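Local structure of lactaldehyde dehydrogenase (Escherichia coli, 2IMP) at residues I66-R80 against T108-Y122. The protein catalyses the irreversible NAD-dependent oxidation of L-lactaldehyde to L-lactate in L-fucose and L-rhamnose breakdown, and also oxidises glycolaldehyde to glycolate. Numbering follows the deposited sequence.
With SO4 (sulfate ion), chain C.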
loop_
_atom_site.group_PDB
_atom_site.type_symbol
_atom_site.label_atom_id
_atom_site.label_comp_id
_atom_site.label_asym_id
_atom_site.label_seq_id
_atom_site.Cartn_x
_atom_site.Cartn_y
_atom_site.Cartn_z
ATOM N N ILE A 66 1.001 20.205 4.318
ATOM C CA ILE A 66 2.359 20.726 4.267
ATOM C C ILE A 66 2.559 21.928 5.216
ATOM O O ILE A 66 3.654 22.148 5.733
ATOM C CB ILE A 66 2.759 21.126 2.833
ATOM C CG1 ILE A 66 4.252 21.478 2.788
ATOM C CG2 ILE A 66 1.897 22.299 2.348
ATOM C CD1 ILE A 66 5.183 20.289 2.918
ATOM N N GLU A 67 1.493 22.692 5.444
ATOM C CA GLU A 67 1.598 23.817 6.362
ATOM C C GLU A 67 1.719 23.354 7.824
ATOM O O GLU A 67 2.394 23.993 8.628
ATOM C CB GLU A 67 0.423 24.784 6.181
ATOM C CG GLU A 67 0.608 25.700 4.972
ATOM C CD GLU A 67 -0.587 26.603 4.698
ATOM O OE1 GLU A 67 -1.100 27.233 5.649
ATOM O OE2 GLU A 67 -1.000 26.692 3.521
ATOM N N ARG A 68 1.067 22.243 8.157
ATOM C CA ARG A 68 1.203 21.714 9.503
ATOM C C ARG A 68 2.638 21.177 9.679
ATOM O O ARG A 68 3.258 21.328 10.733
ATOM C CB ARG A 68 0.163 20.615 9.765
ATOM C CG ARG A 68 -1.284 21.129 9.705
ATOM C CD ARG A 68 -2.280 20.107 10.226
ATOM N NE ARG A 68 -2.297 18.883 9.433
ATOM C CZ ARG A 68 -3.209 18.593 8.511
ATOM N NH1 ARG A 68 -4.194 19.442 8.258
ATOM N NH2 ARG A 68 -3.141 17.446 7.848
ATOM N N ALA A 69 3.157 20.579 8.609
ATOM C CA ALA A 69 4.522 20.084 8.619
ATOM C C ALA A 69 5.511 21.247 8.856
ATOM O O ALA A 69 6.481 21.124 9.609
ATOM C CB ALA A 69 4.837 19.398 7.298
ATOM N N SER A 70 5.243 22.368 8.194
ATOM C CA SER A 70 6.074 23.549 8.353
ATOM C C SER A 70 6.137 23.978 9.839
ATOM O O SER A 70 7.197 24.318 10.358
ATOM C CB SER A 70 5.526 24.691 7.493
ATOM O OG SER A 70 6.383 25.814 7.540
ATOM N N TRP A 71 4.986 23.940 10.506
ATOM C CA TRP A 71 4.933 24.266 11.923
ATOM C C TRP A 71 5.781 23.291 12.763
ATOM O O TRP A 71 6.504 23.703 13.676
ATOM C CB TRP A 71 3.482 24.253 12.428
ATOM C CG TRP A 71 2.734 25.513 12.104
ATOM C CD1 TRP A 71 1.644 25.644 11.290
ATOM C CD2 TRP A 71 3.041 26.829 12.577
ATOM N NE1 TRP A 71 1.253 26.961 11.228
ATOM C CE2 TRP A 71 2.093 27.708 12.007
ATOM C CE3 TRP A 71 4.027 27.347 13.426
ATOM C CZ2 TRP A 71 2.105 29.083 12.262
ATOM C CZ3 TRP A 71 4.038 28.715 13.678
ATOM C CH2 TRP A 71 3.082 29.566 13.098
ATOM N N LEU A 72 5.681 22.003 12.433
ATOM C CA LEU A 72 6.461 20.987 13.127
ATOM C C LEU A 72 7.973 21.202 12.944
ATOM O O LEU A 72 8.745 21.054 13.883
ATOM C CB LEU A 72 6.075 19.585 12.639
ATOM C CG LEU A 72 4.708 19.036 13.058
ATOM C CD1 LEU A 72 4.486 17.677 12.397
ATOM C CD2 LEU A 72 4.647 18.902 14.579
ATOM N N ARG A 73 8.380 21.558 11.730
ATOM C CA ARG A 73 9.793 21.822 11.466
ATOM C C ARG A 73 10.339 23.014 12.275
ATOM O O ARG A 73 11.506 23.033 12.656
ATOM C CB ARG A 73 10.021 22.055 9.972
ATOM C CG ARG A 73 10.121 20.759 9.196
ATOM C CD ARG A 73 9.918 20.942 7.708
ATOM N NE ARG A 73 9.944 19.638 7.052
ATOM C CZ ARG A 73 9.329 19.351 5.909
ATOM N NH1 ARG A 73 8.624 20.281 5.271
ATOM N NH2 ARG A 73 9.413 18.121 5.409
ATOM N N LYS A 74 9.485 24.003 12.515
ATOM C CA LYS A 74 9.890 25.143 13.319
ATOM C C LYS A 74 10.155 24.709 14.760
ATOM O O LYS A 74 11.065 25.215 15.416
ATOM C CB LYS A 74 8.810 26.227 13.302
ATOM C CG LYS A 74 8.673 26.909 11.956
ATOM C CD LYS A 74 7.559 27.929 11.953
ATOM C CE LYS A 74 7.445 28.587 10.588
ATOM N NZ LYS A 74 6.286 29.528 10.544
ATOM N N ILE A 75 9.351 23.759 15.237
ATOM C CA ILE A 75 9.533 23.250 16.583
ATOM C C ILE A 75 10.845 22.447 16.730
ATOM O O ILE A 75 11.596 22.644 17.681
ATOM C CB ILE A 75 8.338 22.370 17.022
ATOM C CG1 ILE A 75 7.081 23.233 17.132
ATOM C CG2 ILE A 75 8.648 21.700 18.363
ATOM C CD1 ILE A 75 5.805 22.456 17.380
ATOM N N SER A 76 11.110 21.552 15.783
ATOM C CA SER A 76 12.344 20.786 15.841
ATOM C C SER A 76 13.567 21.711 15.792
ATOM O O SER A 76 14.542 21.501 16.510
ATOM C CB SER A 76 12.418 19.776 14.689
ATOM O OG SER A 76 12.522 20.434 13.440
ATOM N N ALA A 77 13.499 22.728 14.936
ATOM C CA ALA A 77 14.584 23.690 14.836
ATOM C C ALA A 77 14.786 24.447 16.169
ATOM O O ALA A 77 15.908 24.767 16.550
ATOM C CB ALA A 77 14.306 24.680 13.709
ATOM N N GLY A 78 13.681 24.708 16.863
ATOM C CA GLY A 78 13.758 25.388 18.144
ATOM C C GLY A 78 14.427 24.477 19.161
ATOM O O GLY A 78 15.206 24.929 20.006
ATOM N N ILE A 79 14.123 23.183 19.078
ATOM C CA ILE A 79 14.721 22.203 19.976
ATOM C C ILE A 79 16.258 22.085 19.805
ATOM O O ILE A 79 17.002 22.077 20.792
ATOM C CB ILE A 79 14.084 20.807 19.771
ATOM C CG1 ILE A 79 12.638 20.820 20.283
ATOM C CG2 ILE A 79 14.932 19.735 20.462
ATOM C CD1 ILE A 79 11.858 19.542 19.980
ATOM N N ARG A 80 16.715 21.995 18.558
ATOM C CA ARG A 80 18.147 21.909 18.308
ATOM C C ARG A 80 18.905 23.150 18.842
ATOM O O ARG A 80 20.018 23.037 19.348
ATOM C CB ARG A 80 18.422 21.731 16.810
ATOM C CG ARG A 80 17.892 20.420 16.240
ATOM C CD ARG A 80 18.442 20.133 14.843
ATOM N NE ARG A 80 17.911 18.880 14.305
ATOM C CZ ARG A 80 16.803 18.784 13.577
ATOM N NH1 ARG A 80 16.103 19.874 13.279
ATOM N NH2 ARG A 80 16.381 17.593 13.166
ATOM N N THR A 108 14.875 13.303 19.207
ATOM C CA THR A 108 13.545 13.883 19.247
ATOM C C THR A 108 13.320 14.897 18.098
ATOM O O THR A 108 12.272 14.898 17.448
ATOM C CB THR A 108 13.291 14.566 20.612
ATOM O OG1 THR A 108 13.335 13.576 21.641
ATOM C CG2 THR A 108 11.928 15.239 20.643
ATOM N N ALA A 109 14.325 15.738 17.862
ATOM C CA ALA A 109 14.258 16.709 16.782
ATOM C C ALA A 109 14.207 16.008 15.413
ATOM O O ALA A 109 13.418 16.383 14.547
ATOM C CB ALA A 109 15.465 17.653 16.840
ATOM N N ASP A 110 15.057 15.001 15.229
ATOM C CA ASP A 110 15.044 14.253 13.977
ATOM C C ASP A 110 13.706 13.509 13.778
ATOM O O ASP A 110 13.180 13.436 12.671
ATOM C CB ASP A 110 16.195 13.241 13.926
ATOM C CG ASP A 110 17.560 13.903 13.924
ATOM O OD1 ASP A 110 17.676 15.053 13.453
ATOM O OD2 ASP A 110 18.523 13.261 14.384
ATOM N N TYR A 111 13.167 12.980 14.871
ATOM C CA TYR A 111 11.888 12.280 14.820
ATOM C C TYR A 111 10.753 13.205 14.337
ATOM O O TYR A 111 9.952 12.829 13.483
ATOM C CB TYR A 111 11.558 11.711 16.201
ATOM C CG TYR A 111 10.352 10.800 16.236
ATOM C CD1 TYR A 111 9.066 11.319 16.340
ATOM C CD2 TYR A 111 10.504 9.413 16.208
ATOM C CE1 TYR A 111 7.958 10.483 16.421
ATOM C CE2 TYR A 111 9.402 8.568 16.290
ATOM C CZ TYR A 111 8.133 9.111 16.400
ATOM O OH TYR A 111 7.045 8.284 16.511
ATOM N N ILE A 112 10.708 14.413 14.894
ATOM C CA ILE A 112 9.702 15.391 14.490
ATOM C C ILE A 112 9.815 15.721 12.984
ATOM O O ILE A 112 8.820 15.738 12.272
ATOM C CB ILE A 112 9.821 16.695 15.329
ATOM C CG1 ILE A 112 9.477 16.393 16.798
ATOM C CG2 ILE A 112 8.906 17.777 14.758
ATOM C CD1 ILE A 112 9.578 17.585 17.752
ATOM N N ASP A 113 11.037 15.980 12.525
ATOM C CA ASP A 113 11.264 16.247 11.112
ATOM C C ASP A 113 10.806 15.056 10.246
ATOM O O ASP A 113 10.153 15.236 9.221
ATOM C CB ASP A 113 12.749 16.516 10.833
ATOM C CG ASP A 113 13.181 17.918 11.237
ATOM O OD1 ASP A 113 12.315 18.815 11.334
ATOM O OD2 ASP A 113 14.398 18.125 11.440
ATOM N N TYR A 114 11.177 13.852 10.678
ATOM C CA TYR A 114 10.772 12.639 9.978
ATOM C C TYR A 114 9.237 12.555 9.849
ATOM O O TYR A 114 8.707 12.326 8.760
ATOM C CB TYR A 114 11.304 11.394 10.707
ATOM C CG TYR A 114 10.630 10.106 10.283
ATOM C CD1 TYR A 114 10.935 9.490 9.068
ATOM C CD2 TYR A 114 9.630 9.543 11.071
ATOM C CE1 TYR A 114 10.243 8.342 8.648
ATOM C CE2 TYR A 114 8.935 8.411 10.664
ATOM C CZ TYR A 114 9.241 7.818 9.456
ATOM O OH TYR A 114 8.514 6.723 9.061
ATOM N N MET A 115 8.541 12.760 10.965
ATOM C CA MET A 115 7.082 12.737 10.951
ATOM C C MET A 115 6.462 13.827 10.050
ATOM O O MET A 115 5.487 13.575 9.341
ATOM C CB MET A 115 6.539 12.871 12.375
ATOM C CG MET A 115 6.595 11.575 13.177
ATOM S SD MET A 115 5.501 10.293 12.494
ATOM C CE MET A 115 6.154 8.836 13.261
ATOM N N ALA A 116 7.043 15.026 10.073
ATOM C CA ALA A 116 6.543 16.112 9.237
ATOM C C ALA A 116 6.558 15.739 7.734
ATOM O O ALA A 116 5.771 16.253 6.946
ATOM C CB ALA A 116 7.375 17.383 9.465
ATOM N N GLU A 117 7.462 14.832 7.381
ATOM C CA GLU A 117 7.603 14.373 6.006
ATOM C C GLU A 117 6.404 13.538 5.500
ATOM O O GLU A 117 6.292 13.272 4.306
ATOM C CB GLU A 117 8.898 13.561 5.855
ATOM C CG GLU A 117 10.131 14.315 6.321
ATOM C CD GLU A 117 11.398 13.487 6.250
ATOM O OE1 GLU A 117 11.326 12.246 6.371
ATOM O OE2 GLU A 117 12.479 14.085 6.091
ATOM N N TRP A 118 5.533 13.127 6.419
ATOM C CA TRP A 118 4.346 12.361 6.040
ATOM C C TRP A 118 3.233 13.227 5.420
ATOM O O TRP A 118 2.302 12.705 4.810
ATOM C CB TRP A 118 3.770 11.608 7.253
ATOM C CG TRP A 118 4.486 10.320 7.562
ATOM C CD1 TRP A 118 5.164 10.014 8.709
ATOM C CD2 TRP A 118 4.625 9.180 6.697
ATOM N NE1 TRP A 118 5.720 8.757 8.610
ATOM C CE2 TRP A 118 5.406 8.224 7.386
ATOM C CE3 TRP A 118 4.168 8.878 5.406
ATOM C CZ2 TRP A 118 5.741 6.982 6.830
ATOM C CZ3 TRP A 118 4.503 7.634 4.847
ATOM C CH2 TRP A 118 5.283 6.704 5.564
ATOM N N ALA A 119 3.364 14.545 5.570
ATOM C CA ALA A 119 2.371 15.501 5.081
ATOM C C ALA A 119 1.688 15.171 3.729
ATOM O O ALA A 119 0.466 15.055 3.662
ATOM C CB ALA A 119 2.986 16.904 5.016
ATOM N N ARG A 120 2.478 15.051 2.671
ATOM C CA ARG A 120 1.934 14.750 1.348
ATOM C C ARG A 120 1.932 13.246 1.016
ATOM O O ARG A 120 1.686 12.862 -0.125
ATOM C CB ARG A 120 2.769 15.456 0.275
ATOM C CG ARG A 120 2.812 16.977 0.355
ATOM C CD ARG A 120 4.141 17.477 -0.181
ATOM N NE ARG A 120 4.159 18.910 -0.471
ATOM C CZ ARG A 120 5.270 19.640 -0.506
ATOM N NH1 ARG A 120 6.444 19.075 -0.254
ATOM N NH2 ARG A 120 5.216 20.930 -0.817
ATOM N N ARG A 121 2.201 12.415 2.016
ATOM C CA ARG A 121 2.305 10.985 1.787
ATOM C C ARG A 121 1.199 10.053 2.326
ATOM O O ARG A 121 0.933 9.021 1.706
ATOM C CB ARG A 121 3.667 10.497 2.283
ATOM C CG ARG A 121 4.830 11.121 1.531
ATOM C CD ARG A 121 6.149 10.497 1.923
ATOM N NE ARG A 121 7.180 10.773 0.924
ATOM C CZ ARG A 121 7.799 11.940 0.776
ATOM N NH1 ARG A 121 7.510 12.960 1.573
ATOM N NH2 ARG A 121 8.698 12.084 -0.189
ATOM N N TYR A 122 0.574 10.369 3.457
ATOM C CA TYR A 122 -0.465 9.456 3.918
ATOM C C TYR A 122 -1.634 9.434 2.918
ATOM O O TYR A 122 -2.181 10.477 2.555
ATOM C CB TYR A 122 -0.907 9.781 5.359
ATOM C CG TYR A 122 -1.612 11.097 5.601
ATOM C CD1 TYR A 122 -3.002 11.171 5.616
ATOM C CD2 TYR A 122 -0.889 12.250 5.892
ATOM C CE1 TYR A 122 -3.656 12.358 5.932
ATOM C CE2 TYR A 122 -1.530 13.443 6.200
ATOM C CZ TYR A 122 -2.912 13.489 6.221
ATOM O OH TYR A 122 -3.546 14.661 6.537
HETATM S S SO4 C . 9.150 24.518 5.575
HETATM O O1 SO4 C . 9.913 23.977 6.717
HETATM O O2 SO4 C . 7.992 23.645 5.298
HETATM O O3 SO4 C . 8.675 25.877 5.897
HETATM O O4 SO4 C . 10.022 24.570 4.386
HETATM O O HOH W 1 12.303 17.115 6.520
HETATM O O HOH W 2 18.884 16.633 15.814
#
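A69 packs on A116 and S76 on A109 where two antiparallel helices of the aldehyde dehydrogenase fold lie side by side, their axes 8.7 Å apart at 168°. These small residues bring the backbones close: A69 CB lies 3.3 Å from A116 O. Between them I112 enters as a knob into the hole formed by L72, I75, S76 and I79. Its CG2, anti to the backbone N, turns to L72 O, while its CD1 meets I79 CD1 tip to tip at 3.7 Å. The charged edge is a network in which R80 NH2 bridges two carboxylates, D110 OD1 at 2.9 Å and D113 OD2 at 2.7 Å. Both oxygens lie near the guanidinium plane, but D113 OD2 is met from above its carboxylate plane and D110 OD1 on its anti side; A109 CB lies over one face of the guanidinium, toward its rim. The other D113 oxygen, OD1, lies 2.7 Å from S76 OG. Replacing D113 by an alanine removes both carboxylate oxygens and is likely to leave R80 with D110 as its one acidic mate here and S76 OG without its close carboxylate neighbour. R73 bonds weakly to a sulfate that S70 also holds, and pairs with E117 of a second subunit. Farther along the chain, R120 forms a salt bridge to D130 of a third subunit, and I66 CD1 sits over the centre of its guanidinium, 3.5 Å from R120 CZ.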